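Local atomic coordinates of putative pyridoxamine 5-phosphate-dependent dehydrase, Wbdk (Escherichia coli, PDB entry 2GMS), a protein that removes the C3'-hydroxyl group from GDP-4-keto-6-deoxy-D-mannose with a coenzyme B6 cofactor, a step in making the O-antigen sugar L-colitose. Residues P7-T12 against F187-I192; N136-P141 against S302-S307. One frame throughout, in Å; residues are numbered along the deposited sequence.

Interaction 1: P7-T12 against F187-I192; sequences PLASST and FYSHHI. With P0P ([4-(dihydroxymethyl)-5-hydroxy-6-methylpyridin-3-yl]methyl dihydrogen phosphate), chain D.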
ATOM      1  N   PRO A   7      28.849  -1.749   9.644  1.00 26.10           N
ATOM      2  CA  PRO A   7      27.406  -1.787   9.598  1.00 22.26           C
ATOM      3  C   PRO A   7      26.857  -2.313   8.304  1.00 20.97           C
ATOM      4  O   PRO A   7      27.478  -2.250   7.241  1.00 26.92           O
ATOM      5  CB  PRO A   7      26.950  -0.345   9.768  1.00 26.65           C
ATOM      6  CG  PRO A   7      28.151   0.510   9.412  1.00 31.07           C
ATOM      7  CD  PRO A   7      29.381  -0.374   9.534  1.00 31.31           C
ATOM      8  N   LEU A   8      25.662  -2.860   8.416  1.00 23.57           N
ATOM      9  CA  LEU A   8      25.035  -3.390   7.239  1.00 24.65           C
ATOM     10  C   LEU A   8      24.554  -2.231   6.406  1.00 31.85           C
ATOM     11  O   LEU A   8      24.673  -2.265   5.186  1.00 40.37           O
ATOM     12  CB  LEU A   8      23.840  -4.290   7.592  1.00 29.43           C
ATOM     13  CG  LEU A   8      24.249  -5.681   8.047  1.00 42.54           C
ATOM     14  CD1 LEU A   8      23.071  -6.350   8.734  1.00 36.80           C
ATOM     15  CD2 LEU A   8      24.713  -6.499   6.848  1.00 30.15           C
ATOM     16  N   ALA A   9      24.027  -1.203   7.097  1.00 38.85           N
ATOM     17  CA  ALA A   9      23.470  -0.014   6.443  1.00 49.51           C
ATOM     18  C   ALA A   9      24.114   1.343   6.732  1.00 46.00           C
ATOM     19  O   ALA A   9      24.903   1.529   7.658  1.00 42.77           O
ATOM     20  CB  ALA A   9      21.963   0.094   6.680  1.00 40.46           C
ATOM     21  N   SER A  10      23.707   2.309   5.912  1.00 39.10           N
ATOM     22  CA  SER A  10      24.162   3.669   5.999  1.00 48.72           C
ATOM     23  C   SER A  10      23.202   4.586   5.270  1.00 55.05           C
ATOM     24  O   SER A  10      22.409   4.156   4.429  1.00 38.26           O
ATOM     25  CB  SER A  10      25.541   3.828   5.385  1.00 56.97           C
ATOM     26  OG  SER A  10      25.453   3.919   3.975  1.00 89.13           O
ATOM     27  N   SER A  11      23.317   5.875   5.581  1.00 26.85           N
ATOM     28  CA  SER A  11      22.478   6.842   4.927  1.00 23.83           C
ATOM     29  C   SER A  11      23.151   7.297   3.656  1.00 26.93           C
ATOM     30  O   SER A  11      24.382   7.386   3.559  1.00 27.50           O
ATOM     31  CB  SER A  11      22.107   8.023   5.815  1.00 33.61           C
ATOM     32  OG  SER A  11      21.628   9.098   5.018  1.00 33.52           O
ATOM     33  N   THR A  12      22.300   7.571   2.682  1.00 32.00           N
ATOM     34  CA  THR A  12      22.728   7.994   1.371  1.00 27.64           C
ATOM     35  C   THR A  12      22.429   9.465   1.189  1.00 26.32           C
ATOM     36  O   THR A  12      22.543  10.016   0.094  1.00 28.89           O
ATOM     37  CB  THR A  12      21.929   7.196   0.314  1.00 18.08           C
ATOM     38  OG1 THR A  12      20.522   7.391   0.480  1.00 25.01           O
ATOM     39  CG2 THR A  12      22.250   5.703   0.379  1.00 20.23           C
ATOM     40  N   PHE A 187      13.612   1.852  -0.543  1.00 17.68           N
ATOM     41  CA  PHE A 187      13.504   1.837   0.894  1.00 20.46           C
ATOM     42  C   PHE A 187      14.894   2.121   1.481  1.00 22.91           C
ATOM     43  O   PHE A 187      15.913   2.007   0.788  1.00 19.19           O
ATOM     44  CB  PHE A 187      13.055   0.438   1.356  1.00 18.68           C
ATOM     45  CG  PHE A 187      12.978   0.322   2.861  1.00 17.96           C
ATOM     46  CD1 PHE A 187      12.009   1.026   3.570  1.00 21.05           C
ATOM     47  CD2 PHE A 187      13.857  -0.492   3.578  1.00 17.45           C
ATOM     48  CE1 PHE A 187      11.918   0.920   4.958  1.00 27.61           C
ATOM     49  CE2 PHE A 187      13.779  -0.614   4.968  1.00 20.29           C
ATOM     50  CZ  PHE A 187      12.812   0.110   5.663  1.00 20.57           C
ATOM     51  N   TYR A 188      14.935   2.461   2.775  1.00 20.76           N
ATOM     52  CA  TYR A 188      16.175   2.719   3.489  1.00 17.22           C
ATOM     53  C   TYR A 188      17.220   1.647   3.192  1.00 19.27           C
ATOM     54  O   TYR A 188      16.958   0.437   3.225  1.00 24.99           O
ATOM     55  CB  TYR A 188      15.989   2.765   5.022  1.00 21.76           C
ATOM     56  CG  TYR A 188      17.293   3.040   5.780  1.00 41.93           C
ATOM     57  CD1 TYR A 188      17.942   4.274   5.685  1.00 56.75           C
ATOM     58  CD2 TYR A 188      17.889   2.073   6.596  1.00 33.01           C
ATOM     59  CE1 TYR A 188      19.137   4.555   6.353  1.00 34.73           C
ATOM     60  CE2 TYR A 188      19.086   2.331   7.281  1.00 32.95           C
ATOM     61  CZ  TYR A 188      19.716   3.574   7.158  1.00 82.21           C
ATOM     62  OH  TYR A 188      20.896   3.829   7.822  1.00 63.89           O
ATOM     63  N   SER A 189      18.424   2.141   2.917  1.00 32.08           N
ATOM     64  CA  SER A 189      19.548   1.278   2.641  1.00 41.59           C
ATOM     65  C   SER A 189      19.548   0.546   1.322  1.00 19.39           C
ATOM     66  O   SER A 189      20.214  -0.459   1.176  1.00 29.72           O
ATOM     67  CB  SER A 189      19.921   0.369   3.792  1.00 35.72           C
ATOM     68  OG  SER A 189      21.301   0.576   4.014  1.00 62.39           O
ATOM     69  N   HIS A 190      18.816   1.031   0.347  1.00 19.93           N
ATOM     70  CA  HIS A 190      18.876   0.387  -0.934  1.00 17.29           C
ATOM     71  C   HIS A 190      19.870   1.193  -1.739  1.00 21.04           C
ATOM     72  O   HIS A 190      20.531   2.021  -1.139  1.00 22.94           O
ATOM     73  CB  HIS A 190      17.478   0.365  -1.562  1.00 17.00           C
ATOM     74  CG  HIS A 190      16.777  -0.795  -0.967  1.00 14.16           C
ATOM     75  ND1 HIS A 190      16.351  -1.881  -1.733  1.00 25.03           N
ATOM     76  CD2 HIS A 190      16.516  -1.055   0.351  1.00 23.18           C
ATOM     77  CE1 HIS A 190      15.810  -2.746  -0.876  1.00 27.95           C
ATOM     78  NE2 HIS A 190      15.892  -2.282   0.387  1.00 36.01           N
ATOM     79  N   HIS A 191      19.985   0.990  -3.045  1.00 18.06           N
ATOM     80  CA  HIS A 191      20.914   1.786  -3.852  1.00 19.75           C
ATOM     81  C   HIS A 191      20.668   3.294  -3.686  1.00 23.17           C
ATOM     82  O   HIS A 191      21.586   4.115  -3.569  1.00 24.16           O
ATOM     83  CB  HIS A 191      20.936   1.317  -5.315  1.00 18.39           C
ATOM     84  CG  HIS A 191      21.636  -0.009  -5.412  1.00 28.01           C
ATOM     85  ND1 HIS A 191      20.969  -1.214  -5.169  1.00 20.82           N
ATOM     86  CD2 HIS A 191      22.943  -0.290  -5.697  1.00 20.05           C
ATOM     87  CE1 HIS A 191      21.878  -2.180  -5.314  1.00 21.97           C
ATOM     88  NE2 HIS A 191      23.062  -1.658  -5.627  1.00 19.93           N
ATOM     89  N   ILE A 192      19.377   3.647  -3.666  1.00 20.37           N
ATOM     90  CA  ILE A 192      18.850   4.992  -3.404  1.00 23.40           C
ATOM     91  C   ILE A 192      17.777   4.840  -2.319  1.00 19.52           C
ATOM     92  O   ILE A 192      17.201   3.751  -2.140  1.00 23.96           O
ATOM     93  CB  ILE A 192      18.339   5.770  -4.614  1.00 17.24           C
ATOM     94  CG1 ILE A 192      17.084   5.143  -5.212  1.00 26.89           C
ATOM     95  CG2 ILE A 192      19.430   5.856  -5.658  1.00 19.67           C
ATOM     96  CD1 ILE A 192      16.330   6.031  -6.205  1.00 19.90           C
TER
HETATM   97  O3  P0P D 400      14.705  -7.506  -1.559  1.00 21.71           O
HETATM   98  N1  P0P D 400      11.656  -7.762  -3.368  1.00 20.16           N
HETATM   99  C2  P0P D 400      12.897  -8.000  -2.992  1.00 20.97           C
HETATM  100  C2A P0P D 400      13.735  -9.037  -3.701  1.00 17.81           C
HETATM  101  C3  P0P D 400      13.437  -7.295  -1.953  1.00 23.36           C
HETATM  102  C4  P0P D 400      12.660  -6.334  -1.309  1.00 25.28           C
HETATM  103  C4A P0P D 400      13.283  -5.533  -0.189  1.00 37.67           C
HETATM  104  O4A P0P D 400      14.682  -5.644  -0.260  1.00 33.07           O
HETATM  105  O4B P0P D 400      12.848  -5.991   1.055  1.00 49.92           O
HETATM  106  C5  P0P D 400      11.305  -6.135  -1.661  1.00 16.83           C
HETATM  107  C6  P0P D 400      10.884  -6.857  -2.751  1.00 16.60           C
HETATM  108  C5A P0P D 400      10.690  -5.101  -1.021  1.00 21.29           C
HETATM  109  O4P P0P D 400      10.832  -3.769  -1.227  1.00 26.52           O
HETATM  110  P   P0P D 400      10.214  -2.887  -0.045  1.00 17.81           P
HETATM  111  O1P P0P D 400      10.985  -3.221   1.171  1.00 18.73           O
HETATM  112  O2P P0P D 400      10.498  -1.362  -0.485  1.00 20.21           O
HETATM  113  O3P P0P D 400       8.638  -3.131   0.179  1.00 17.95           O
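Y188 and A9 make the apolar part of this contact: the Y188 ring reaches the N-terminal segment, where its CE2 lies 3.7 Å from A9 CB, and the approach is oblique. With CG anti to the backbone N (chi1 -180°), the ring extends from the turn until its OH lies 3.5 Å from S10 C, alongside the peptide that joins S10 to S11. S189 CB covers one face of the same ring, offset toward the rim. Further along, T12 CG2 lies 4.3 Å from both H190 O and H191 O, a loose touch.

No hydrogen bond joins the two segments. S10 OG bonds instead to Q375 NE2 and T12 OG1 to Q264 OE1.

The cofactor contacts come from the far side of the turn. F187 to H190 is a type II beta turn, closed by a weak bond from H190 N to F187 O (3.1 Å). H190, probably the proton donor or acceptor, brings CE1 to 3.2 Å from P0P O4A, which lies in the plane of the imidazole at its edge; ND1 is held by C163 O. In DegT/DnrJ/EryC1 aminotransferases a cofactor-binding lysine holds this place. F187 CB is 3.6 Å from P0P O2P.

The turn stands in the loop between strands 181-185 and 198-202, with the chain leading into helix 15-27 across its outer side and helix 255-286 against H191 and I192.

Interaction 2: N136-P141 against S302-S307; sequences NLLGNP and SWFGFS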
ATOM      1  N   ASN A 136      16.782 -10.451  -9.398  1.00 17.85           N
ATOM      2  CA  ASN A 136      18.227 -10.251  -9.547  1.00 21.67           C
ATOM      3  C   ASN A 136      18.757 -10.110  -8.137  1.00 21.38           C
ATOM      4  O   ASN A 136      18.577  -9.073  -7.507  1.00 22.03           O
ATOM      5  CB  ASN A 136      18.535  -9.026 -10.405  1.00 17.29           C
ATOM      6  CG  ASN A 136      17.881  -9.152 -11.753  1.00 22.82           C
ATOM      7  OD1 ASN A 136      18.106 -10.142 -12.456  1.00 21.14           O
ATOM      8  ND2 ASN A 136      17.084  -8.151 -12.131  1.00 19.95           N
ATOM      9  N   LEU A 137      19.330 -11.185  -7.599  1.00 18.35           N
ATOM     10  CA  LEU A 137      19.762 -11.179  -6.216  1.00 17.69           C
ATOM     11  C   LEU A 137      21.047 -10.474  -5.857  1.00 24.52           C
ATOM     12  O   LEU A 137      22.088 -10.708  -6.455  1.00 20.34           O
ATOM     13  CB  LEU A 137      19.812 -12.605  -5.653  1.00 20.11           C
ATOM     14  CG  LEU A 137      19.278 -12.755  -4.228  1.00 23.69           C
ATOM     15  CD1 LEU A 137      17.761 -12.642  -4.184  1.00 17.70           C
ATOM     16  CD2 LEU A 137      19.731 -14.094  -3.655  1.00 18.75           C
ATOM     17  N   LEU A 138      20.928  -9.657  -4.809  1.00 16.36           N
ATOM     18  CA  LEU A 138      22.032  -8.935  -4.223  1.00 13.61           C
ATOM     19  C   LEU A 138      22.812  -8.031  -5.153  1.00 15.39           C
ATOM     20  O   LEU A 138      23.957  -7.742  -4.871  1.00 18.84           O
ATOM     21  CB  LEU A 138      23.012  -9.930  -3.593  1.00 15.89           C
ATOM     22  CG  LEU A 138      22.444 -10.717  -2.405  1.00 25.41           C
ATOM     23  CD1 LEU A 138      23.580 -11.500  -1.747  1.00 28.98           C
ATOM     24  CD2 LEU A 138      21.797  -9.820  -1.363  1.00 19.70           C
ATOM     25  N   GLY A 139      22.196  -7.584  -6.229  1.00 20.06           N
ATOM     26  CA  GLY A 139      22.864  -6.708  -7.149  1.00 16.83           C
ATOM     27  C   GLY A 139      23.238  -7.435  -8.421  1.00 17.71           C
ATOM     28  O   GLY A 139      23.596  -6.806  -9.412  1.00 21.54           O
ATOM     29  N   ASN A 140      23.148  -8.758  -8.385  1.00 20.21           N
ATOM     30  CA  ASN A 140      23.555  -9.634  -9.490  1.00 19.32           C
ATOM     31  C   ASN A 140      22.460  -9.996 -10.483  1.00 25.73           C
ATOM     32  O   ASN A 140      21.496 -10.681 -10.169  1.00 23.91           O
ATOM     33  CB  ASN A 140      24.222 -10.921  -8.934  1.00 15.16           C
ATOM     34  CG  ASN A 140      25.154 -11.641  -9.886  1.00 22.07           C
ATOM     35  OD1 ASN A 140      25.822 -11.033 -10.741  1.00 21.00           O
ATOM     36  ND2 ASN A 140      25.225 -12.959  -9.712  1.00 17.09           N
ATOM     37  N   PRO A 141      22.637  -9.566 -11.726  1.00 21.02           N
ATOM     38  CA  PRO A 141      21.648  -9.859 -12.752  1.00 19.46           C
ATOM     39  C   PRO A 141      21.629 -11.325 -13.150  1.00 17.13           C
ATOM     40  O   PRO A 141      22.594 -12.073 -12.995  1.00 19.82           O
ATOM     41  CB  PRO A 141      22.091  -9.054 -13.983  1.00 22.58           C
ATOM     42  CG  PRO A 141      23.553  -8.690 -13.763  1.00 26.88           C
ATOM     43  CD  PRO A 141      23.822  -8.832 -12.271  1.00 22.39           C
ATOM     44  N   SER A 302      25.549  -4.754  -9.276  1.00 22.26           N
ATOM     45  CA  SER A 302      25.482  -3.514  -8.534  1.00 21.54           C
ATOM     46  C   SER A 302      25.823  -3.751  -7.037  1.00 29.31           C
ATOM     47  O   SER A 302      25.694  -2.879  -6.181  1.00 20.13           O
ATOM     48  CB  SER A 302      24.205  -2.713  -8.807  1.00 17.18           C
ATOM     49  OG  SER A 302      23.060  -3.373  -8.293  1.00 17.82           O
ATOM     50  N   TRP A 303      26.274  -4.969  -6.718  1.00 20.70           N
ATOM     51  CA  TRP A 303      26.734  -5.337  -5.377  1.00 22.09           C
ATOM     52  C   TRP A 303      25.992  -4.696  -4.205  1.00 22.40           C
ATOM     53  O   TRP A 303      26.507  -3.851  -3.477  1.00 20.51           O
ATOM     54  CB  TRP A 303      28.257  -5.077  -5.259  1.00 15.71           C
ATOM     55  CG  TRP A 303      29.044  -5.823  -6.305  1.00 20.71           C
ATOM     56  CD1 TRP A 303      29.501  -5.347  -7.508  1.00 18.88           C
ATOM     57  CD2 TRP A 303      29.456  -7.198  -6.228  1.00 20.41           C
ATOM     58  NE1 TRP A 303      30.170  -6.318  -8.195  1.00 17.74           N
ATOM     59  CE2 TRP A 303      30.160  -7.480  -7.430  1.00 20.06           C
ATOM     60  CE3 TRP A 303      29.261  -8.211  -5.269  1.00 20.30           C
ATOM     61  CZ2 TRP A 303      30.686  -8.755  -7.678  1.00 21.75           C
ATOM     62  CZ3 TRP A 303      29.787  -9.462  -5.528  1.00 30.41           C
ATOM     63  CH2 TRP A 303      30.496  -9.727  -6.714  1.00 22.18           C
ATOM     64  N   PHE A 304      24.773  -5.141  -4.017  1.00 22.23           N
ATOM     65  CA  PHE A 304      23.947  -4.666  -2.949  1.00 20.21           C
ATOM     66  C   PHE A 304      24.640  -4.962  -1.634  1.00 18.60           C
ATOM     67  O   PHE A 304      24.662  -4.156  -0.717  1.00 20.01           O
ATOM     68  CB  PHE A 304      22.633  -5.441  -3.039  1.00 16.07           C
ATOM     69  CG  PHE A 304      21.642  -5.031  -1.992  1.00 27.21           C
ATOM     70  CD1 PHE A 304      20.879  -3.881  -2.172  1.00 27.70           C
ATOM     71  CD2 PHE A 304      21.455  -5.780  -0.833  1.00 30.94           C
ATOM     72  CE1 PHE A 304      19.936  -3.492  -1.224  1.00 27.24           C
ATOM     73  CE2 PHE A 304      20.533  -5.389   0.139  1.00 35.78           C
ATOM     74  CZ  PHE A 304      19.763  -4.249  -0.070  1.00 24.30           C
ATOM     75  N   GLY A 305      25.235  -6.135  -1.544  1.00 20.64           N
ATOM     76  CA  GLY A 305      25.948  -6.527  -0.346  1.00 17.13           C
ATOM     77  C   GLY A 305      26.839  -7.712  -0.694  1.00 15.71           C
ATOM     78  O   GLY A 305      26.860  -8.151  -1.856  1.00 21.06           O
ATOM     79  N   PHE A 306      27.570  -8.201   0.308  1.00 20.80           N
ATOM     80  CA  PHE A 306      28.507  -9.298   0.116  1.00 21.44           C
ATOM     81  C   PHE A 306      28.077 -10.591   0.772  1.00 21.61           C
ATOM     82  O   PHE A 306      28.011 -10.675   1.993  1.00 22.86           O
ATOM     83  CB  PHE A 306      29.919  -8.933   0.624  1.00 16.88           C
ATOM     84  CG  PHE A 306      30.511  -7.693  -0.008  1.00 18.47           C
ATOM     85  CD1 PHE A 306      31.057  -6.668   0.764  1.00 25.12           C
ATOM     86  CD2 PHE A 306      30.546  -7.553  -1.397  1.00 23.06           C
ATOM     87  CE1 PHE A 306      31.600  -5.526   0.170  1.00 28.19           C
ATOM     88  CE2 PHE A 306      31.092  -6.422  -2.008  1.00 26.47           C
ATOM     89  CZ  PHE A 306      31.627  -5.405  -1.220  1.00 19.84           C
ATOM     90  N   SER A 307      27.812 -11.594  -0.058  1.00 19.47           N
ATOM     91  CA  SER A 307      27.410 -12.906   0.422  1.00 17.40           C
ATOM     92  C   SER A 307      28.597 -13.870   0.633  1.00 17.25           C
ATOM     93  O   SER A 307      29.657 -13.793  -0.015  1.00 19.21           O
ATOM     94  CB  SER A 307      26.375 -13.546  -0.506  1.00 18.71           C
ATOM     95  OG  SER A 307      26.997 -13.791  -1.770  1.00 21.82           O
TER
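The backbone oxygen of G139 accepts the shorter of two hydrogen bonds here, from S302 N at 2.8 Å. It is nearly straight at hydrogen (166°), although the donor stands above the carbonyl plane. One residue back, L138 O takes F304 N at 2.9 Å in a more bent bond (145°), again from above the plane. Both bonds run from amides of 302-307 to carbonyls of the L137-N140 turn, itself closed by N140 N to L137 O (2.9 Å).

The nearest CA pair is G139 and S302, 4.4 Å apart. At the backbone angles of G139 a side chain would be jammed against the preceding carbonyl and would also strike the amides of W303 and F304. S302 OG lies 3.5 Å from G139 CA, while its polar partner is M166 O.

L138 supplies the apolar half. Its two branches divide the work: CD1 meets S307 CB at 3.7 Å and CD2 meets F304 CD2 at 4.1 Å, the latter side chains crossing at about a right angle. F304 CG is anti to the backbone N (chi1 -179°), which sends the ring past L138 toward H190, where the F304 and H190 rings meet edge-to-face.

In this largely buried contact, then, peptide groups are paired by main-chain bonds, and L138 packs beside them. L138 N bonds to E164 OE1, while E164 OE2 hydrogen-bonds the cofactor, so this turn helps position a residue of the cofactor site.

Interaction 2 is core, with six of its seven touching residues buried, whereas interaction 1 is partly buried and has two exposed residues, S11 and Y188. Their chemistry follows: main-chain hydrogen bonds plus leucine packing inside, van der Waals touches without a hydrogen bond across 7-12 and 187-192. Both contacts bring a loop that follows a strand of the large mixed sheet, 181-185 or 129-135, against chain from outside that sheet, the N-terminal segment in one case and the chain leading into strand 305-310 in the other. They meet directly, 14 Å apart between centres: H191 NE2 probably bonds to S302 O at 3.0 Å, and H191 CE1 packs 3.7 Å from F304 CD1.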